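Local coordinates for programmed cell death 6-interacting protein (Homo sapiens, PDB 5WA1) that helps sort cargo into multivesicular bodies and takes part in cytokinesis, membrane repair and apoptosis, represented here by its N-terminal Bro1 domain, at residues V28-T33 with C148-S153; I295-H300 with K348-I353. All blocks are in the same frame, centred on the assembly; numbering follows the deposited sequence.

Both contacts lie in the Bro1 domain, an elongated, mostly helical body, and in each a segment lying outside the long helices packs on one of them. Along the chain, both segments of contact 1 precede those of contact 2. Contact 1 is buried near the middle, where residues 28-33, ahead of helix 39-49, meet helix 137-157. Contact 2 sits farther out, where the segment 348-353, following helix 319-340, returns to helix 291-311. Their centres are about 41 Å apart and their nearest atoms about 27 Å, so they do not touch. One thus ties the N-terminal part of the chain to the interior; the other lays a later segment on its helix, both within the region that interacts with CHMP4 proteins.

Contact 1: residues V28-T33 with C148-S153; sequences VQLKKT and CAALAS
Val28 and Ser153 make the polar link between the incoming chain and the helix: the backbone N of Val28 donates to Ser153 OG at 3.0 Å, with an N-H...O angle of 154°. Next to this bond, the methyl of Ala150 points at the passing segment and takes the centre of the contact. Val28 O lies 3.4 Å from Ala150 CB, and Val28 CB is 3.9 Å from the same methyl. Leu30 completes the apolar side. Leu30 CD1 lies 3.8 Å from Ala150 CB. Leu30 CD1 also reaches the helix backbone, 3.5 Å from Leu151 N; the CB of Leu151 borders it too.

What sets the serine hydroxyl is its own helix. With chi1 at 81°, OG sits between the backbone N and the carbonyl carbon of Ser153, and from there it donates to Ala150 O at 2.7 Å. The C=O...OG angle is 126°, with OG tilted modestly out of the carbonyl plane. Since the hydroxyl proton is used on the helix, the oxygen serves as acceptor for Val28 N, and this buried group is gripped by two bonds.

Farther out, Gln154 NE2 donates to Val28 O and Asn147 OD1 accepts from Lys31 N, so polar side chains of helix 137-157 hold the backbone of residues 28-33 at several points. Phe181 of helix 164-191 also touches Val28, while Leu86 and Ala85 of helix 83-97 touch Leu151. A serine turned back onto the carbonyl three residues earlier is a familiar feature of helices; here it also fastens an extended, non-helical N-terminal segment across helix 137-157, inside the helical Bro1 domain.

Contact 2: residues I295-H300 with K348-I353; sequences IARLQH and KDLDPI
Arg297 reaches Leu350 and Asp351 through an extended chain: chi1 of -66° sets CG beside the backbone N, and from CG to NE the side chain runs out straight. A chi4 of -83° then swings CZ out of that line, and the guanidinium has Leu350 over one face and Asp351 O at its edge. The arginine and Leu350 meet tip to tip. Leu350 CD1 packs 3.7 Å from Arg297 CG and 3.9 Å from Ala296 CB. Leu350 CD1 also lies 3.9 Å above the plane of the Arg297 guanidinium, over its centre.

At the edge of that group, Arg297 NH2 donates to Asp351 O at 2.9 Å. The bond is nearly straight, with an N-H...O angle of 167°, and the acceptor lies in the guanidinium plane. Ile353 runs past the arginine in the reverse sense, with Ile353 CG1 3.7 Å from Arg297 NH1.

The charge is met elsewhere: Glu293 forms a salt bridge with NE, and Glu278 of helix 262-287 forms one with NH1, while also accepting from His300 ND1. The positive charge of this buried arginine would help keep Glu293 and Glu278 ionised, and bonds in several directions would fix the rotation of the guanidinium while its face carries the leucine of the returning loop.

Contact 1: residues V28-T33 with C148-S153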
# COMPACT_ATOMS: atom_id res chain seq x y z
N VAL A 28 2.14 1.89 -7.14
CA VAL A 28 3.58 1.84 -7.36
C VAL A 28 3.84 1.05 -8.64
O VAL A 28 3.25 -0.01 -8.85
CB VAL A 28 4.30 1.20 -6.16
CG1 VAL A 28 5.81 1.18 -6.38
CG2 VAL A 28 3.95 1.95 -4.87
N GLN A 29 4.72 1.58 -9.49
CA GLN A 29 5.13 0.85 -10.68
C GLN A 29 6.05 -0.32 -10.32
O GLN A 29 6.81 -0.25 -9.35
CB GLN A 29 5.84 1.79 -11.66
CG GLN A 29 4.94 2.88 -12.22
CD GLN A 29 3.81 2.33 -13.08
OE1 GLN A 29 2.67 2.20 -12.63
NE2 GLN A 29 4.13 2.01 -14.33
N LEU A 30 5.96 -1.39 -11.10
CA LEU A 30 6.78 -2.57 -10.85
C LEU A 30 8.20 -2.34 -11.35
O LEU A 30 8.44 -1.58 -12.29
CB LEU A 30 6.17 -3.80 -11.55
CG LEU A 30 5.07 -4.61 -10.84
CD1 LEU A 30 3.81 -3.80 -10.59
CD2 LEU A 30 4.75 -5.85 -11.64
N LYS A 31 9.16 -3.01 -10.70
CA LYS A 31 10.54 -2.97 -11.15
C LYS A 31 10.72 -3.91 -12.34
O LYS A 31 10.10 -4.97 -12.41
CB LYS A 31 11.49 -3.38 -10.02
CG LYS A 31 11.42 -2.46 -8.80
CD LYS A 31 12.17 -3.03 -7.59
CE LYS A 31 13.65 -3.27 -7.87
NZ LYS A 31 14.33 -2.11 -8.52
N LYS A 32 11.57 -3.50 -13.27
CA LYS A 32 11.90 -4.31 -14.43
C LYS A 32 13.18 -5.10 -14.15
O LYS A 32 14.05 -4.67 -13.38
CB LYS A 32 12.08 -3.43 -15.67
CG LYS A 32 10.85 -2.62 -16.04
CD LYS A 32 11.17 -1.63 -17.14
CE LYS A 32 10.06 -0.61 -17.31
NZ LYS A 32 10.46 0.47 -18.25
N THR A 33 13.29 -6.27 -14.78
CA THR A 33 14.48 -7.08 -14.61
C THR A 33 14.83 -7.72 -15.95
O THR A 33 13.97 -7.88 -16.82
CB THR A 33 14.28 -8.16 -13.53
OG1 THR A 33 15.49 -8.93 -13.38
CG2 THR A 33 13.14 -9.09 -13.89
N CYS A 148 5.41 -7.73 -5.88
CA CYS A 148 4.16 -8.22 -5.29
C CYS A 148 3.40 -7.06 -4.66
O CYS A 148 2.20 -6.88 -4.92
CB CYS A 148 4.44 -9.29 -4.24
SG CYS A 148 5.22 -10.80 -4.85
N ALA A 149 4.08 -6.28 -3.83
CA ALA A 149 3.45 -5.14 -3.18
C ALA A 149 2.96 -4.12 -4.20
O ALA A 149 1.84 -3.61 -4.10
CB ALA A 149 4.43 -4.50 -2.19
N ALA A 150 3.80 -3.81 -5.19
CA ALA A 150 3.45 -2.82 -6.21
C ALA A 150 2.24 -3.27 -7.02
O ALA A 150 1.30 -2.50 -7.25
CB ALA A 150 4.65 -2.56 -7.12
N LEU A 151 2.26 -4.52 -7.50
CA LEU A 151 1.11 -5.01 -8.26
C LEU A 151 -0.14 -5.05 -7.39
O LEU A 151 -1.23 -4.70 -7.85
CB LEU A 151 1.43 -6.39 -8.86
CG LEU A 151 0.32 -6.97 -9.75
CD1 LEU A 151 0.04 -6.06 -10.93
CD2 LEU A 151 0.64 -8.39 -10.23
N ALA A 152 0.00 -5.43 -6.11
CA ALA A 152 -1.15 -5.40 -5.21
C ALA A 152 -1.69 -3.98 -5.05
O ALA A 152 -2.91 -3.78 -4.99
CB ALA A 152 -0.77 -5.97 -3.84
N SER A 153 -0.79 -2.99 -4.98
CA SER A 153 -1.25 -1.60 -4.88
C SER A 153 -1.98 -1.18 -6.15
O SER A 153 -2.95 -0.41 -6.08
CB SER A 153 -0.07 -0.66 -4.61
OG SER A 153 0.63 -0.35 -5.82

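Contact 2: residues I295-H300 with K348-I353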
# COMPACT_ATOMS: atom_id res chain seq x y z
N ILE A 295 -21.44 24.43 14.11
CA ILE A 295 -20.96 25.51 13.25
C ILE A 295 -19.44 25.58 13.28
O ILE A 295 -18.79 25.76 12.24
CB ILE A 295 -21.60 26.85 13.68
CG1 ILE A 295 -23.07 26.89 13.27
CG2 ILE A 295 -20.84 28.02 13.06
CD1 ILE A 295 -23.87 28.00 13.96
N ALA A 296 -18.84 25.48 14.47
CA ALA A 296 -17.39 25.56 14.58
C ALA A 296 -16.71 24.45 13.79
O ALA A 296 -15.68 24.67 13.14
CB ALA A 296 -16.97 25.48 16.05
N ARG A 297 -17.28 23.25 13.83
CA ARG A 297 -16.67 22.13 13.13
C ARG A 297 -16.88 22.23 11.62
O ARG A 297 -15.96 21.95 10.84
CB ARG A 297 -17.20 20.81 13.69
CG ARG A 297 -16.77 20.59 15.15
CD ARG A 297 -16.96 19.14 15.54
NE ARG A 297 -16.63 18.86 16.94
CZ ARG A 297 -15.40 18.63 17.41
NH1 ARG A 297 -14.35 18.67 16.59
NH2 ARG A 297 -15.23 18.37 18.70
N LEU A 298 -18.06 22.69 11.19
CA LEU A 298 -18.28 22.92 9.76
C LEU A 298 -17.37 24.03 9.24
O LEU A 298 -16.92 23.98 8.09
CB LEU A 298 -19.75 23.27 9.50
CG LEU A 298 -20.80 22.15 9.62
CD1 LEU A 298 -22.25 22.71 9.62
CD2 LEU A 298 -20.63 21.11 8.52
N GLN A 299 -17.13 25.06 10.05
CA GLN A 299 -16.23 26.13 9.61
C GLN A 299 -14.83 25.60 9.42
O GLN A 299 -14.12 26.01 8.49
CB GLN A 299 -16.23 27.30 10.61
CG GLN A 299 -17.51 28.13 10.53
CD GLN A 299 -17.56 29.26 11.54
OE1 GLN A 299 -18.36 30.19 11.40
NE2 GLN A 299 -16.72 29.19 12.57
N HIS A 300 -14.40 24.70 10.30
CA HIS A 300 -13.08 24.10 10.17
C HIS A 300 -12.99 23.21 8.93
O HIS A 300 -12.00 23.26 8.19
CB HIS A 300 -12.74 23.31 11.43
CG HIS A 300 -11.31 22.85 11.48
ND1 HIS A 300 -10.93 21.69 12.11
CD2 HIS A 300 -10.18 23.41 11.00
CE1 HIS A 300 -9.62 21.53 12.00
NE2 HIS A 300 -9.14 22.56 11.32
N LYS A 348 -9.95 25.55 19.49
CA LYS A 348 -9.10 25.01 20.55
C LYS A 348 -9.88 24.68 21.82
O LYS A 348 -9.34 24.01 22.70
CB LYS A 348 -7.96 25.99 20.86
CG LYS A 348 -8.43 27.34 21.38
CD LYS A 348 -7.26 28.20 21.84
CE LYS A 348 -6.32 28.53 20.70
NZ LYS A 348 -5.21 29.43 21.14
N ASP A 349 -11.13 25.14 21.92
CA ASP A 349 -11.99 24.79 23.04
C ASP A 349 -12.85 23.56 22.77
O ASP A 349 -13.61 23.14 23.66
CB ASP A 349 -12.87 26.00 23.41
CG ASP A 349 -12.05 27.19 23.88
OD1 ASP A 349 -11.02 26.97 24.56
OD2 ASP A 349 -12.43 28.34 23.58
N LEU A 350 -12.77 22.97 21.58
CA LEU A 350 -13.49 21.75 21.27
C LEU A 350 -12.67 20.54 21.67
O LEU A 350 -11.43 20.56 21.63
CB LEU A 350 -13.81 21.68 19.77
CG LEU A 350 -14.87 22.68 19.27
CD1 LEU A 350 -15.08 22.55 17.77
CD2 LEU A 350 -16.18 22.51 20.02
N ASP A 351 -13.36 19.48 22.09
CA ASP A 351 -12.65 18.27 22.45
C ASP A 351 -12.13 17.59 21.19
O ASP A 351 -12.73 17.71 20.12
CB ASP A 351 -13.56 17.34 23.24
CG ASP A 351 -13.99 17.94 24.57
OD1 ASP A 351 -13.25 17.79 25.57
OD2 ASP A 351 -15.07 18.58 24.62
N PRO A 352 -10.99 16.91 21.28
CA PRO A 352 -10.45 16.25 20.08
C PRO A 352 -11.33 15.11 19.62
O PRO A 352 -11.96 14.42 20.43
CB PRO A 352 -9.08 15.74 20.55
CG PRO A 352 -9.21 15.62 22.04
CD PRO A 352 -10.11 16.75 22.45
N ILE A 353 -11.39 14.93 18.30
CA ILE A 353 -12.03 13.74 17.76
C ILE A 353 -11.13 12.54 18.02
O ILE A 353 -9.90 12.63 17.89
CB ILE A 353 -12.31 13.92 16.25
CG1 ILE A 353 -13.20 15.15 16.03
CG2 ILE A 353 -12.94 12.66 15.66
CD1 ILE A 353 -13.31 15.59 14.57